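Local coordinates for protein aldehyde dehydrogenase (Trypanosoma brucei, PDB 5MYP) that probably oxidises aldehydes to carboxylic acids with NAD+ as the electron acceptor, at residues 48-53 against 75-80. Numbering follows the deposited sequence.
Sequences NLVEEN and MEILPL
Val50 bridges two residues one turn apart on the partner helix, Ile77 and Leu80, and this small apolar cluster is the whole of the direct contact between 48-53 and 75-80. The two methyls of Val50 divide the work. CG1, set anti to the backbone N (chi1 175°), meets CG2 of Ile77 at 4.1 Å, a methyl-to-methyl touch in which the two side chains slip past one another in opposite directions. CG2 turns to the other neighbour and lies 4.4 Å from CD1 of Leu80, a looser approach. Valine suits the place because its fork starts at CB, so each methyl can serve a different partner while the backbones stay close, with the CA atoms of Val50 and Ile77 7.1 Å apart. Ile77 does not aim its CB at the facing helix; its branch methyl closes the distance. Leu80 does point across, and its longer chain brings a terminal methyl to the valine.

The polar groups of the two segments find their partners elsewhere than across the contact. Where helix 36-52 ends, the Asn53 amide folds back so that ND2 donates to Leu49 O at 2.8 Å, nearly straight at 169°, with the acceptor almost in the amide plane. Asparagine fits this turn because its short amide reaches a carbonyl whose backbone bond from Asn53 N is weak. On 75-80, the buried carboxylate of Glu76 is met by a salt bridge from Arg67 and by the backbone N atoms of Leu131 and Leu132.

The contact is plain helix packing, away from the predicted active-site residues. It joins helix 36-52 to helix 69-95, while Leu135 of helix 132-143 touches both Val50 and Leu80, and Leu49 packs on helix 157-170. Leu489 of the second subunit packs on Ile77, bringing this helix pair to the dimer interface.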
loop_
_atom_site.group_PDB
_atom_site.type_symbol
_atom_site.label_atom_id
_atom_site.label_comp_id
_atom_site.label_asym_id
_atom_site.label_seq_id
_atom_site.Cartn_x
_atom_site.Cartn_y
_atom_site.Cartn_z
ATOM N N ASN A 48 8.943 -12.441 -26.456
ATOM C CA ASN A 48 9.986 -12.806 -27.426
ATOM C C ASN A 48 11.379 -12.822 -26.785
ATOM O O ASN A 48 12.170 -13.721 -27.064
ATOM C CB ASN A 48 9.979 -11.871 -28.648
ATOM C CG ASN A 48 8.690 -11.951 -29.461
ATOM O OD1 ASN A 48 8.391 -11.049 -30.253
ATOM N ND2 ASN A 48 7.922 -13.021 -29.273
ATOM N N LEU A 49 11.670 -11.843 -25.925
ATOM C CA LEU A 49 12.929 -11.817 -25.153
ATOM C C LEU A 49 13.160 -13.135 -24.409
ATOM O O LEU A 49 14.247 -13.710 -24.478
ATOM C CB LEU A 49 12.945 -10.644 -24.159
ATOM C CG LEU A 49 14.025 -10.599 -23.066
ATOM C CD1 LEU A 49 15.405 -10.459 -23.667
ATOM C CD2 LEU A 49 13.771 -9.456 -22.098
ATOM N N VAL A 50 12.130 -13.607 -23.712
ATOM C CA VAL A 50 12.229 -14.837 -22.924
ATOM C C VAL A 50 12.297 -16.067 -23.834
ATOM O O VAL A 50 13.195 -16.896 -23.682
ATOM C CB VAL A 50 11.067 -14.960 -21.912
ATOM C CG1 VAL A 50 11.109 -16.308 -21.189
ATOM C CG2 VAL A 50 11.126 -13.812 -20.895
ATOM N N GLU A 51 11.360 -16.172 -24.777
ATOM C CA GLU A 51 11.249 -17.362 -25.637
ATOM C C GLU A 51 12.416 -17.541 -26.616
ATOM O O GLU A 51 12.921 -18.653 -26.769
ATOM C CB GLU A 51 9.924 -17.358 -26.403
ATOM C CG GLU A 51 8.709 -17.579 -25.518
ATOM C CD GLU A 51 7.426 -17.772 -26.312
ATOM O OE1 GLU A 51 7.291 -17.193 -27.413
ATOM O OE2 GLU A 51 6.539 -18.506 -25.832
ATOM N N GLU A 52 12.840 -16.460 -27.266
ATOM C CA GLU A 52 13.953 -16.527 -28.227
ATOM C C GLU A 52 15.302 -16.801 -27.566
ATOM O O GLU A 52 16.205 -17.323 -28.218
ATOM C CB GLU A 52 14.057 -15.240 -29.057
ATOM C CG GLU A 52 12.857 -14.986 -29.952
ATOM C CD GLU A 52 12.924 -13.666 -30.698
ATOM O OE1 GLU A 52 13.987 -13.007 -30.721
ATOM O OE2 GLU A 52 11.890 -13.284 -31.275
ATOM N N ASN A 53 15.440 -16.455 -26.283
ATOM C CA ASN A 53 16.710 -16.590 -25.568
ATOM C C ASN A 53 16.653 -17.538 -24.357
ATOM O O ASN A 53 17.495 -17.446 -23.460
ATOM C CB ASN A 53 17.196 -15.199 -25.152
ATOM C CG ASN A 53 17.248 -14.233 -26.324
ATOM O OD1 ASN A 53 18.173 -14.277 -27.128
ATOM N ND2 ASN A 53 16.251 -13.363 -26.429
ATOM N N MET A 75 10.849 -23.110 -12.699
ATOM C CA MET A 75 10.792 -22.049 -11.684
ATOM C C MET A 75 10.784 -20.620 -12.239
ATOM O O MET A 75 10.262 -19.720 -11.580
ATOM C CB MET A 75 11.955 -22.199 -10.692
ATOM C CG MET A 75 11.969 -23.511 -9.910
ATOM S SD MET A 75 10.495 -23.824 -8.920
ATOM C CE MET A 75 10.548 -22.459 -7.766
ATOM N N GLU A 76 11.361 -20.407 -13.425
ATOM C CA GLU A 76 11.515 -19.054 -13.981
ATOM C C GLU A 76 10.904 -18.866 -15.371
ATOM O O GLU A 76 10.084 -17.970 -15.553
ATOM C CB GLU A 76 12.987 -18.637 -13.980
ATOM C CG GLU A 76 13.598 -18.594 -12.586
ATOM C CD GLU A 76 14.899 -17.811 -12.518
ATOM O OE1 GLU A 76 14.867 -16.565 -12.621
ATOM O OE2 GLU A 76 15.949 -18.457 -12.359
ATOM N N ILE A 77 11.276 -19.715 -16.332
ATOM C CA ILE A 77 10.895 -19.506 -17.735
ATOM C C ILE A 77 9.387 -19.661 -17.936
ATOM O O ILE A 77 8.743 -18.767 -18.483
ATOM C CB ILE A 77 11.645 -20.460 -18.703
ATOM C CG1 ILE A 77 13.176 -20.302 -18.585
ATOM C CG2 ILE A 77 11.192 -20.242 -20.149
ATOM C CD1 ILE A 77 13.717 -18.926 -18.932
ATOM N N LEU A 78 8.831 -20.784 -17.491
ATOM C CA LEU A 78 7.394 -21.048 -17.654
ATOM C C LEU A 78 6.486 -20.062 -16.895
ATOM O O LEU A 78 5.504 -19.596 -17.465
ATOM C CB LEU A 78 7.042 -22.507 -17.304
ATOM C CG LEU A 78 7.543 -23.593 -18.264
ATOM C CD1 LEU A 78 7.217 -24.972 -17.702
ATOM C CD2 LEU A 78 6.968 -23.431 -19.665
ATOM N N PRO A 79 6.805 -19.742 -15.620
ATOM C CA PRO A 79 6.039 -18.690 -14.926
ATOM C C PRO A 79 6.070 -17.319 -15.610
ATOM O O PRO A 79 5.051 -16.633 -15.632
ATOM C CB PRO A 79 6.709 -18.620 -13.551
ATOM C CG PRO A 79 7.195 -20.000 -13.324
ATOM C CD PRO A 79 7.649 -20.495 -14.674
ATOM N N LEU A 80 7.221 -16.935 -16.161
ATOM C CA LEU A 80 7.325 -15.691 -16.931
ATOM C C LEU A 80 6.467 -15.715 -18.196
ATOM O O LEU A 80 5.785 -14.738 -18.492
ATOM C CB LEU A 80 8.783 -15.374 -17.286
ATOM C CG LEU A 80 9.642 -14.820 -16.145
ATOM C CD1 LEU A 80 11.086 -14.713 -16.595
ATOM C CD2 LEU A 80 9.129 -13.470 -15.656
#